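Local structure of ligand-gated channel protein (Acinetobacter baumannii, 6H7V) at residues 280-285 with 403-408; 310-315 with 342-347; 378-383 with 411-416. The protein acts as the outer-membrane TonB-dependent receptor for ferric preacinetobactin, binding this iron-siderophore complex and probably passing it inward through its beta-barrel. All coordinates share one frame; numbering follows the deposited sequence.

Interaction 1 (280-285 with 403-408); sequences WGSVET and GPKPEF. With EDO (1,2-ethanediol), chain H.
At the mouth of the TonB-dependent receptor barrel, where strand 282-297 begins, Trp280 serves as a flat platform on which Lys405 and Pro406 of the long loop before strand 412-431 are laid. The contact is a set of CH-pi interactions, all on the same face of the indole. Lys405 CA stands 4.1 Å from the centroid of the Trp280 five-membered ring, almost straight above it at 13° off the normal. One residue further on, Pro406 CD lies 3.7 Å from the centroid of the Trp280 six-membered ring, so the loop follows the long axis of the indole. Pro404 O, nearer the rim, is also over this face. Tryptophan suits the place because its double ring is broad enough to carry consecutive residues, and proline because it presents a CH2 group, mildly polarised by the adjacent nitrogen, where another residue would have an N-H. The ring is turned under the loop by its first torsion, which sets CG between the backbone N and the carbonyl carbon (chi1 52°). Its NE1 donates to Trp402 O, just before segment 403-408, which should help to hold the rotation of the indole. Around the contact, Trp280 and Pro406 also reach strand 331-358, at Leu336 and Gln338 respectively, while Pro406 O takes a hydrogen bond from Asn318 ND2. Farther along, a 1,2-ethanediol molecule, probably from the crystallisation liquor, sits between the two segments. Its O1 shares a 2.6 Å hydrogen bond with Ser282 OG, and its O2 is over a face of the Phe408 ring. The Lys405 chain, extended as far as CE, passes the indole with Lys405 CG 3.9 Å from Trp280 CE3, then bends at its last torsion to bring NZ within 3.2 Å of Trp280 O, a weak hydrogen bond.

Interaction 2 (310-315 with 342-347); sequences QSTTEY and DVDKKS. With C8E ((hydroxyethyloxy)tri(ethyloxy)octane), chain I.
Lys345 reaches across to the neighbouring strand and places its ammonium between two hydroxyls, with NZ 2.8 Å from Ser311 OG and 3.1 Å from Thr313 OG1. Bends late in the chain, at chi3 (-138°) and chi4 (65°), turn the ammonium in between them. Lysine has the length for this, and small hydroxylated residues two positions apart leave it room while accepting its hydrogen bonds. Beneath the side chains the backbones pair as antiparallel barrel strands: Ser311 with Lys345 and Thr313 with Val343 are hydrogen-bonded pairs, the bond from Lys345 N to Ser311 O measuring 2.9 Å. Val343 CG1 packs against Thr313 CB at 3.5 Å on the same face. The opposite face carries Gln310, Thr312, Glu314, Asp342 and Asp344. There Thr312 OG1 gives a weak bond to Asp344 OD1, and the octyl end of a detergent molecule lies beside Gln310 OE1. In the second shell, Ser311 OG is also bonded to Gly123 O of the plug domain, and Thr313 OG1 to Asp287 OD2 of strand 282-297; Phe127 touches both Thr313 and Lys345. Ser311 OG thereby links the barrel strand to the plug. Each hydroxyl can accept from the lysine and donate onward, and the lysine's charge would polarise both, probably strengthening their donation to Gly123 O and Asp287 OD2.

Interaction 3 (378-383 with 411-416); sequences DYSYRI and PFLFHS. Unlike the reference sequence in segment 378-383: Ser380 (reference Gly).
Asp378 O is gripped by two consecutive amides: Leu413 N donates a bond of 2.8 Å, and Phe414 N adds a weak one at 3.5 Å. Two residues facing one in this way make a classic beta bulge, and it falls where barrel strands 361-381 and 412-431 approach the loops. Asp378 N in turn donates to Phe414 O, completing the bulge. Beyond it, Ser380 N bonds to Pro411 O; proline has no N-H that would need an acceptor here, yet its carbonyl still accepts. The side chains follow the altered register. Asp378 lies flat over the Phe414 ring, its carboxylate plane 21° from the ring plane and its CB 4.0 Å from the centroid of the Phe414 ring. A flat carboxylate suits this place because it can stack while OD1 keeps polar partners: Gln376 NE2 donates to it, and a water at 2.6 Å from this Asp378 OD1 also touches Phe414 O and Ser416 OG. On the other face, Phe412 turns an edge to the face of Tyr379, the planes at 65°. With CG anti to the backbone N (chi1 174°), the Phe412 ring reaches that face. Pro411 CD sits 3.6 Å from the centroid of the Tyr381 ring, over its centre.

How the interactions relate
The strands involved are neighbours in the barrel, and interaction 1 adds a loop laid against them. Interaction 2 is the most buried, at the wall beside the plug, whereas interactions 1 and 3 are surface contacts near the barrel mouth, their centres about 17 Å apart. Interaction 2 rests on regular pairing and a polar network; interaction 3 pairs backbones around an irregularity and adds aromatic packing; interaction 1 depends mainly on a loop lying over a ring. Strands 282-297 and 302-318 are paired neighbours, and Val283 and Thr285 of interaction 1 pack on Tyr315 of interaction 2. Segments 403-408 and 411-416 nearly adjoin, so a single stretch of chain leaves interaction 1 and enters interaction 3.

Interaction 1 (280-285 with 403-408)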
loop_
_atom_site.group_PDB
_atom_site.type_symbol
_atom_site.label_atom_id
_atom_site.label_comp_id
_atom_site.label_asym_id
_atom_site.label_seq_id
_atom_site.Cartn_x
_atom_site.Cartn_y
_atom_site.Cartn_z
ATOM N N TRP A 280 3.839 17.798 -21.384
ATOM C CA TRP A 280 2.449 17.606 -21.798
ATOM C C TRP A 280 1.849 16.226 -21.374
ATOM O O TRP A 280 0.689 15.948 -21.610
ATOM C CB TRP A 280 2.343 17.771 -23.313
ATOM C CG TRP A 280 3.321 16.924 -24.104
ATOM C CD1 TRP A 280 4.421 17.362 -24.781
ATOM C CD2 TRP A 280 3.195 15.520 -24.407
ATOM N NE1 TRP A 280 5.008 16.313 -25.453
ATOM C CE2 TRP A 280 4.275 15.174 -25.238
ATOM C CE3 TRP A 280 2.257 14.541 -24.077
ATOM C CZ2 TRP A 280 4.485 13.876 -25.691
ATOM C CZ3 TRP A 280 2.473 13.232 -24.502
ATOM C CH2 TRP A 280 3.572 12.915 -25.322
ATOM N N GLY A 281 2.653 15.351 -20.797
ATOM C CA GLY A 281 2.164 14.033 -20.477
ATOM C C GLY A 281 1.184 14.140 -19.345
ATOM O O GLY A 281 1.323 15.004 -18.504
ATOM N N SER A 282 0.229 13.229 -19.269
ATOM C CA SER A 282 -0.727 13.294 -18.199
ATOM C C SER A 282 -1.327 11.944 -17.920
ATOM O O SER A 282 -1.306 11.062 -18.770
ATOM C CB SER A 282 -1.823 14.314 -18.526
ATOM O OG SER A 282 -2.630 13.865 -19.582
ATOM N N VAL A 283 -1.816 11.783 -16.699
ATOM C CA VAL A 283 -2.492 10.573 -16.296
ATOM C C VAL A 283 -3.732 10.931 -15.491
ATOM O O VAL A 283 -3.750 11.915 -14.758
ATOM C CB VAL A 283 -1.564 9.653 -15.471
ATOM C CG1 VAL A 283 -1.199 10.302 -14.139
ATOM C CG2 VAL A 283 -2.235 8.296 -15.256
ATOM N N GLU A 284 -4.797 10.176 -15.703
ATOM C CA GLU A 284 -6.073 10.421 -15.025
ATOM C C GLU A 284 -6.731 9.090 -14.622
ATOM O O GLU A 284 -6.794 8.165 -15.418
ATOM C CB GLU A 284 -7.002 11.184 -15.949
ATOM C CG GLU A 284 -8.233 11.710 -15.252
ATOM C CD GLU A 284 -9.225 12.361 -16.206
ATOM O OE1 GLU A 284 -9.976 11.598 -16.889
ATOM O OE2 GLU A 284 -9.251 13.627 -16.250
ATOM N N THR A 285 -7.069 8.953 -13.349
ATOM C CA THR A 285 -7.730 7.771 -12.851
ATOM C C THR A 285 -8.983 8.234 -12.146
ATOM O O THR A 285 -8.903 9.037 -11.232
ATOM C CB THR A 285 -6.835 6.957 -11.879
ATOM O OG1 THR A 285 -5.565 6.694 -12.481
ATOM C CG2 THR A 285 -7.451 5.593 -11.563
ATOM N N GLY A 403 8.250 18.432 -27.883
ATOM C CA GLY A 403 7.518 18.193 -29.129
ATOM C C GLY A 403 6.034 18.361 -28.900
ATOM O O GLY A 403 5.600 18.663 -27.793
ATOM N N PRO A 404 5.228 18.104 -29.932
ATOM C CA PRO A 404 3.764 18.255 -29.761
ATOM C C PRO A 404 3.152 17.140 -28.955
ATOM O O PRO A 404 3.747 16.084 -28.808
ATOM C CB PRO A 404 3.194 18.242 -31.197
ATOM C CG PRO A 404 4.366 18.100 -32.127
ATOM C CD PRO A 404 5.635 17.872 -31.335
ATOM N N LYS A 405 1.955 17.393 -28.457
ATOM C CA LYS A 405 1.198 16.445 -27.682
ATOM C C LYS A 405 0.281 15.697 -28.632
ATOM O O LYS A 405 -0.529 16.313 -29.330
ATOM C CB LYS A 405 0.372 17.212 -26.653
ATOM C CG LYS A 405 -0.665 16.414 -25.850
ATOM C CD LYS A 405 -1.503 17.432 -25.050
ATOM C CE LYS A 405 -2.654 16.833 -24.257
ATOM N NZ LYS A 405 -2.166 16.066 -23.078
ATOM N N PRO A 406 0.471 14.370 -28.734
ATOM C CA PRO A 406 -0.398 13.590 -29.599
ATOM C C PRO A 406 -1.804 13.521 -29.049
ATOM O O PRO A 406 -1.998 13.373 -27.848
ATOM C CB PRO A 406 0.246 12.199 -29.612
ATOM C CG PRO A 406 1.205 12.165 -28.487
ATOM C CD PRO A 406 1.327 13.524 -27.885
ATOM N N GLU A 407 -2.777 13.615 -29.932
ATOM C CA GLU A 407 -4.153 13.374 -29.578
ATOM C C GLU A 407 -4.286 12.012 -28.900
ATOM O O GLU A 407 -3.527 11.105 -29.160
ATOM C CB GLU A 407 -4.993 13.434 -30.846
ATOM C CG GLU A 407 -6.313 14.154 -30.681
ATOM C CD GLU A 407 -7.217 13.958 -31.890
ATOM O OE1 GLU A 407 -6.919 14.567 -32.942
ATOM O OE2 GLU A 407 -8.196 13.172 -31.807
ATOM N N PHE A 408 -5.254 11.882 -28.011
ATOM C CA PHE A 408 -5.439 10.650 -27.255
ATOM C C PHE A 408 -6.474 9.762 -27.943
ATOM O O PHE A 408 -7.661 10.005 -27.819
ATOM C CB PHE A 408 -5.923 10.976 -25.845
ATOM C CG PHE A 408 -5.905 9.798 -24.917
ATOM C CD1 PHE A 408 -4.688 9.234 -24.502
ATOM C CD2 PHE A 408 -7.079 9.224 -24.491
ATOM C CE1 PHE A 408 -4.658 8.142 -23.650
ATOM C CE2 PHE A 408 -7.058 8.131 -23.645
ATOM C CZ PHE A 408 -5.845 7.589 -23.205
HETATM C C1 EDO H . -5.072 11.527 -19.368
HETATM O O1 EDO H . -4.973 12.861 -18.869
HETATM C C2 EDO H . -4.505 11.457 -20.778
HETATM O O2 EDO H . -5.432 12.032 -21.701
#

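Interaction 2 (310-315 with 342-347)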
loop_
_atom_site.group_PDB
_atom_site.type_symbol
_atom_site.label_atom_id
_atom_site.label_comp_id
_atom_site.label_asym_id
_atom_site.label_seq_id
_atom_site.Cartn_x
_atom_site.Cartn_y
_atom_site.Cartn_z
ATOM N N GLN A 310 -18.689 -3.346 -4.943
ATOM C CA GLN A 310 -18.182 -3.207 -6.294
ATOM C C GLN A 310 -17.493 -1.878 -6.569
ATOM O O GLN A 310 -17.679 -0.892 -5.856
ATOM C CB GLN A 310 -19.296 -3.433 -7.309
ATOM C CG GLN A 310 -20.601 -2.756 -7.009
ATOM C CD GLN A 310 -21.701 -3.248 -7.950
ATOM O OE1 GLN A 310 -22.111 -2.530 -8.860
ATOM N NE2 GLN A 310 -22.102 -4.508 -7.802
ATOM N N SER A 311 -16.660 -1.866 -7.602
ATOM C CA SER A 311 -16.012 -0.637 -7.983
ATOM C C SER A 311 -15.731 -0.541 -9.465
ATOM O O SER A 311 -15.847 -1.506 -10.202
ATOM C CB SER A 311 -14.722 -0.423 -7.170
ATOM O OG SER A 311 -13.806 -1.463 -7.381
ATOM N N THR A 312 -15.338 0.648 -9.878
ATOM C CA THR A 312 -15.021 0.921 -11.249
ATOM C C THR A 312 -13.757 1.749 -11.254
ATOM O O THR A 312 -13.579 2.629 -10.441
ATOM C CB THR A 312 -16.175 1.699 -11.943
ATOM O OG1 THR A 312 -17.293 0.823 -12.150
ATOM C CG2 THR A 312 -15.748 2.220 -13.299
ATOM N N THR A 313 -12.873 1.439 -12.181
ATOM C CA THR A 313 -11.699 2.220 -12.419
ATOM C C THR A 313 -11.643 2.617 -13.895
ATOM O O THR A 313 -11.797 1.759 -14.758
ATOM C CB THR A 313 -10.474 1.401 -12.065
ATOM O OG1 THR A 313 -10.469 1.168 -10.658
ATOM C CG2 THR A 313 -9.200 2.131 -12.488
ATOM N N GLU A 314 -11.483 3.914 -14.172
ATOM C CA GLU A 314 -11.137 4.402 -15.523
ATOM C C GLU A 314 -9.774 5.096 -15.528
ATOM O O GLU A 314 -9.563 6.078 -14.819
ATOM C CB GLU A 314 -12.182 5.372 -16.025
ATOM C CG GLU A 314 -13.579 4.776 -16.203
ATOM C CD GLU A 314 -14.605 5.833 -16.658
ATOM O OE1 GLU A 314 -14.256 7.031 -16.763
ATOM O OE2 GLU A 314 -15.757 5.472 -16.959
ATOM N N TYR A 315 -8.831 4.497 -16.242
ATOM C CA TYR A 315 -7.454 4.948 -16.272
ATOM C C TYR A 315 -7.127 5.391 -17.683
ATOM O O TYR A 315 -7.416 4.696 -18.647
ATOM C CB TYR A 315 -6.515 3.814 -15.881
ATOM C CG TYR A 315 -5.061 4.171 -15.926
ATOM C CD1 TYR A 315 -4.441 4.764 -14.845
ATOM C CD2 TYR A 315 -4.275 3.836 -17.019
ATOM C CE1 TYR A 315 -3.088 5.062 -14.868
ATOM C CE2 TYR A 315 -2.911 4.078 -17.029
ATOM C CZ TYR A 315 -2.320 4.673 -15.940
ATOM O OH TYR A 315 -0.959 4.942 -15.925
ATOM N N ASP A 342 -10.486 0.214 -18.555
ATOM C CA ASP A 342 -11.694 0.281 -17.752
ATOM C C ASP A 342 -11.818 -1.054 -17.077
ATOM O O ASP A 342 -11.802 -2.086 -17.750
ATOM C CB ASP A 342 -12.930 0.511 -18.653
ATOM C CG ASP A 342 -12.917 1.894 -19.327
ATOM O OD1 ASP A 342 -12.370 2.842 -18.732
ATOM O OD2 ASP A 342 -13.340 2.019 -20.488
ATOM N N VAL A 343 -12.004 -1.044 -15.763
ATOM C CA VAL A 343 -12.198 -2.290 -15.056
ATOM C C VAL A 343 -13.388 -2.208 -14.094
ATOM O O VAL A 343 -13.573 -1.199 -13.432
ATOM C CB VAL A 343 -10.864 -2.779 -14.420
ATOM C CG1 VAL A 343 -10.133 -1.648 -13.763
ATOM C CG2 VAL A 343 -11.086 -3.902 -13.437
ATOM N N ASP A 344 -14.306 -3.179 -14.210
ATOM C CA ASP A 344 -15.443 -3.330 -13.294
ATOM C C ASP A 344 -15.186 -4.471 -12.318
ATOM O O ASP A 344 -15.006 -5.611 -12.733
ATOM C CB ASP A 344 -16.723 -3.666 -14.064
ATOM C CG ASP A 344 -17.268 -2.493 -14.862
ATOM O OD1 ASP A 344 -16.848 -1.330 -14.667
ATOM O OD2 ASP A 344 -18.089 -2.741 -15.765
ATOM N N LYS A 345 -15.278 -4.200 -11.025
ATOM C CA LYS A 345 -14.938 -5.210 -10.036
ATOM C C LYS A 345 -16.131 -5.534 -9.151
ATOM O O LYS A 345 -16.915 -4.646 -8.816
ATOM C CB LYS A 345 -13.779 -4.734 -9.167
ATOM C CG LYS A 345 -12.576 -4.175 -9.915
ATOM C CD LYS A 345 -11.490 -3.736 -8.925
ATOM C CE LYS A 345 -10.845 -2.422 -9.294
ATOM N NZ LYS A 345 -11.775 -1.251 -9.252
ATOM N N LYS A 346 -16.223 -6.795 -8.728
ATOM C CA LYS A 346 -17.239 -7.236 -7.769
ATOM C C LYS A 346 -16.547 -8.065 -6.703
ATOM O O LYS A 346 -15.653 -8.844 -7.016
ATOM C CB LYS A 346 -18.255 -8.138 -8.453
ATOM C CG LYS A 346 -19.350 -7.476 -9.262
ATOM C CD LYS A 346 -20.359 -8.576 -9.655
ATOM C CE LYS A 346 -21.622 -8.090 -10.379
ATOM N NZ LYS A 346 -21.353 -6.908 -11.252
ATOM N N SER A 347 -17.054 -8.023 -5.481
ATOM C CA SER A 347 -16.333 -8.607 -4.364
ATOM C C SER A 347 -17.286 -9.046 -3.225
ATOM O O SER A 347 -18.203 -8.325 -2.868
ATOM C CB SER A 347 -15.347 -7.569 -3.840
ATOM O OG SER A 347 -14.206 -8.222 -3.360
HETATM C C1 C8E I . -21.058 0.710 -10.815
HETATM C C2 C8E I . -20.423 0.422 -9.464
HETATM C C3 C8E I . -19.845 1.689 -8.835
HETATM C C4 C8E I . -20.298 1.898 -7.387
HETATM C C5 C8E I . -21.216 3.120 -7.219
HETATM C C6 C8E I . -20.490 4.394 -6.752
HETATM C C7 C8E I . -21.468 5.472 -6.274
HETATM C C8 C8E I . -20.786 6.806 -5.959
HETATM O O9 C8E I . -21.462 7.463 -4.874
HETATM C C10 C8E I . -20.888 8.714 -4.478
HETATM C C11 C8E I . -21.352 9.082 -3.071
#

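Interaction 3 (378-383 with 411-416)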
loop_
_atom_site.group_PDB
_atom_site.type_symbol
_atom_site.label_atom_id
_atom_site.label_comp_id
_atom_site.label_asym_id
_atom_site.label_seq_id
_atom_site.Cartn_x
_atom_site.Cartn_y
_atom_site.Cartn_z
ATOM N N ASP A 378 -8.796 -3.035 -22.379
ATOM C CA ASP A 378 -7.522 -2.337 -22.556
ATOM C C ASP A 378 -7.448 -1.707 -23.945
ATOM O O ASP A 378 -7.721 -2.374 -24.953
ATOM C CB ASP A 378 -6.349 -3.312 -22.410
ATOM C CG ASP A 378 -5.918 -3.515 -20.958
ATOM O OD1 ASP A 378 -6.766 -3.956 -20.152
ATOM O OD2 ASP A 378 -4.707 -3.336 -20.649
ATOM N N TYR A 379 -7.033 -0.442 -23.988
ATOM C CA TYR A 379 -6.818 0.279 -25.217
ATOM C C TYR A 379 -5.400 0.793 -25.211
ATOM O O TYR A 379 -4.940 1.356 -24.223
ATOM C CB TYR A 379 -7.748 1.484 -25.286
ATOM C CG TYR A 379 -9.203 1.173 -25.111
ATOM C CD1 TYR A 379 -9.723 0.875 -23.850
ATOM C CD2 TYR A 379 -10.080 1.224 -26.194
ATOM C CE1 TYR A 379 -11.068 0.609 -23.676
ATOM C CE2 TYR A 379 -11.429 0.942 -26.027
ATOM C CZ TYR A 379 -11.922 0.664 -24.762
ATOM O OH TYR A 379 -13.243 0.284 -24.619
ATOM N N SER A 380 -4.702 0.658 -26.321
ATOM C CA SER A 380 -3.289 0.909 -26.282
ATOM C C SER A 380 -2.655 1.103 -27.637
ATOM O O SER A 380 -3.025 0.449 -28.606
ATOM C CB SER A 380 -2.584 -0.217 -25.565
ATOM O OG SER A 380 -1.197 0.014 -25.600
ATOM N N TYR A 381 -1.711 2.044 -27.687
ATOM C CA TYR A 381 -0.696 2.064 -28.704
ATOM C C TYR A 381 0.619 1.722 -28.036
ATOM O O TYR A 381 1.105 2.478 -27.169
ATOM C CB TYR A 381 -0.535 3.466 -29.288
ATOM C CG TYR A 381 -1.577 3.930 -30.271
ATOM C CD1 TYR A 381 -1.760 3.278 -31.489
ATOM C CD2 TYR A 381 -2.242 5.137 -30.062
ATOM C CE1 TYR A 381 -2.634 3.779 -32.440
ATOM C CE2 TYR A 381 -3.139 5.638 -30.993
ATOM C CZ TYR A 381 -3.331 4.961 -32.178
ATOM O OH TYR A 381 -4.181 5.528 -33.088
ATOM N N ARG A 382 1.260 0.677 -28.550
ATOM C CA ARG A 382 2.680 0.429 -28.306
ATOM C C ARG A 382 3.514 1.455 -29.100
ATOM O O ARG A 382 4.469 2.035 -28.586
ATOM C CB ARG A 382 3.004 -1.002 -28.769
ATOM C CG ARG A 382 4.116 -1.739 -28.022
ATOM C CD ARG A 382 4.497 -3.045 -28.741
ATOM N NE ARG A 382 4.165 -3.027 -30.181
ATOM C CZ ARG A 382 5.048 -2.940 -31.179
ATOM N NH1 ARG A 382 6.350 -2.928 -30.933
ATOM N NH2 ARG A 382 4.624 -2.887 -32.436
ATOM N N ILE A 383 3.147 1.621 -30.371
ATOM C CA ILE A 383 3.718 2.619 -31.269
ATOM C C ILE A 383 2.609 3.570 -31.727
ATOM O O ILE A 383 1.673 3.161 -32.408
ATOM C CB ILE A 383 4.276 1.965 -32.550
ATOM C CG1 ILE A 383 5.449 1.037 -32.248
ATOM C CG2 ILE A 383 4.706 3.024 -33.535
ATOM C CD1 ILE A 383 6.109 0.513 -33.508
ATOM N N PRO A 411 -6.601 2.630 -29.645
ATOM C CA PRO A 411 -7.608 1.668 -30.101
ATOM C C PRO A 411 -7.708 0.482 -29.176
ATOM O O PRO A 411 -6.774 0.159 -28.456
ATOM C CB PRO A 411 -7.073 1.225 -31.460
ATOM C CG PRO A 411 -5.581 1.339 -31.322
ATOM C CD PRO A 411 -5.286 2.395 -30.280
ATOM N N PHE A 412 -8.861 -0.151 -29.206
ATOM C CA PHE A 412 -9.124 -1.311 -28.394
ATOM C C PHE A 412 -8.126 -2.412 -28.721
ATOM O O PHE A 412 -7.886 -2.697 -29.890
ATOM C CB PHE A 412 -10.548 -1.791 -28.667
ATOM C CG PHE A 412 -10.883 -3.074 -27.990
ATOM C CD1 PHE A 412 -10.879 -3.174 -26.596
ATOM C CD2 PHE A 412 -11.193 -4.211 -28.746
ATOM C CE1 PHE A 412 -11.276 -4.338 -25.976
ATOM C CE2 PHE A 412 -11.526 -5.408 -28.119
ATOM C CZ PHE A 412 -11.529 -5.476 -26.733
ATOM N N LEU A 413 -7.612 -3.073 -27.690
ATOM C CA LEU A 413 -6.679 -4.177 -27.871
ATOM C C LEU A 413 -7.252 -5.509 -27.414
ATOM O O LEU A 413 -7.417 -6.417 -28.215
ATOM C CB LEU A 413 -5.391 -3.889 -27.108
ATOM C CG LEU A 413 -4.069 -4.239 -27.786
ATOM C CD1 LEU A 413 -3.931 -3.559 -29.141
ATOM C CD2 LEU A 413 -2.958 -3.813 -26.844
ATOM N N PHE A 414 -7.591 -5.621 -26.138
ATOM C CA PHE A 414 -8.181 -6.854 -25.640
ATOM C C PHE A 414 -9.079 -6.629 -24.440
ATOM O O PHE A 414 -8.921 -5.663 -23.707
ATOM C CB PHE A 414 -7.089 -7.889 -25.302
ATOM C CG PHE A 414 -6.184 -7.493 -24.148
ATOM C CD1 PHE A 414 -5.047 -6.753 -24.364
ATOM C CD2 PHE A 414 -6.443 -7.912 -22.863
ATOM C CE1 PHE A 414 -4.272 -6.300 -23.305
ATOM C CE2 PHE A 414 -5.634 -7.528 -21.802
ATOM C CZ PHE A 414 -4.524 -6.742 -22.026
ATOM N N HIS A 415 -9.965 -7.596 -24.223
ATOM C CA HIS A 415 -10.826 -7.712 -23.047
ATOM C C HIS A 415 -10.243 -8.822 -22.139
ATOM O O HIS A 415 -9.815 -9.867 -22.625
ATOM C CB HIS A 415 -12.235 -8.127 -23.529
ATOM C CG HIS A 415 -13.230 -8.360 -22.433
ATOM N ND1 HIS A 415 -13.920 -7.331 -21.822
ATOM C CD2 HIS A 415 -13.738 -9.509 -21.913
ATOM C CE1 HIS A 415 -14.776 -7.834 -20.944
ATOM N NE2 HIS A 415 -14.673 -9.153 -20.967
ATOM N N SER A 416 -10.264 -8.639 -20.829
ATOM C CA SER A 416 -9.730 -9.668 -19.954
ATOM C C SER A 416 -10.565 -9.831 -18.708
ATOM O O SER A 416 -11.310 -8.928 -18.345
ATOM C CB SER A 416 -8.273 -9.387 -19.589
ATOM O OG SER A 416 -8.132 -8.185 -18.874
HETATM O O HOH W 1 -8.254 -5.976 -20.743
#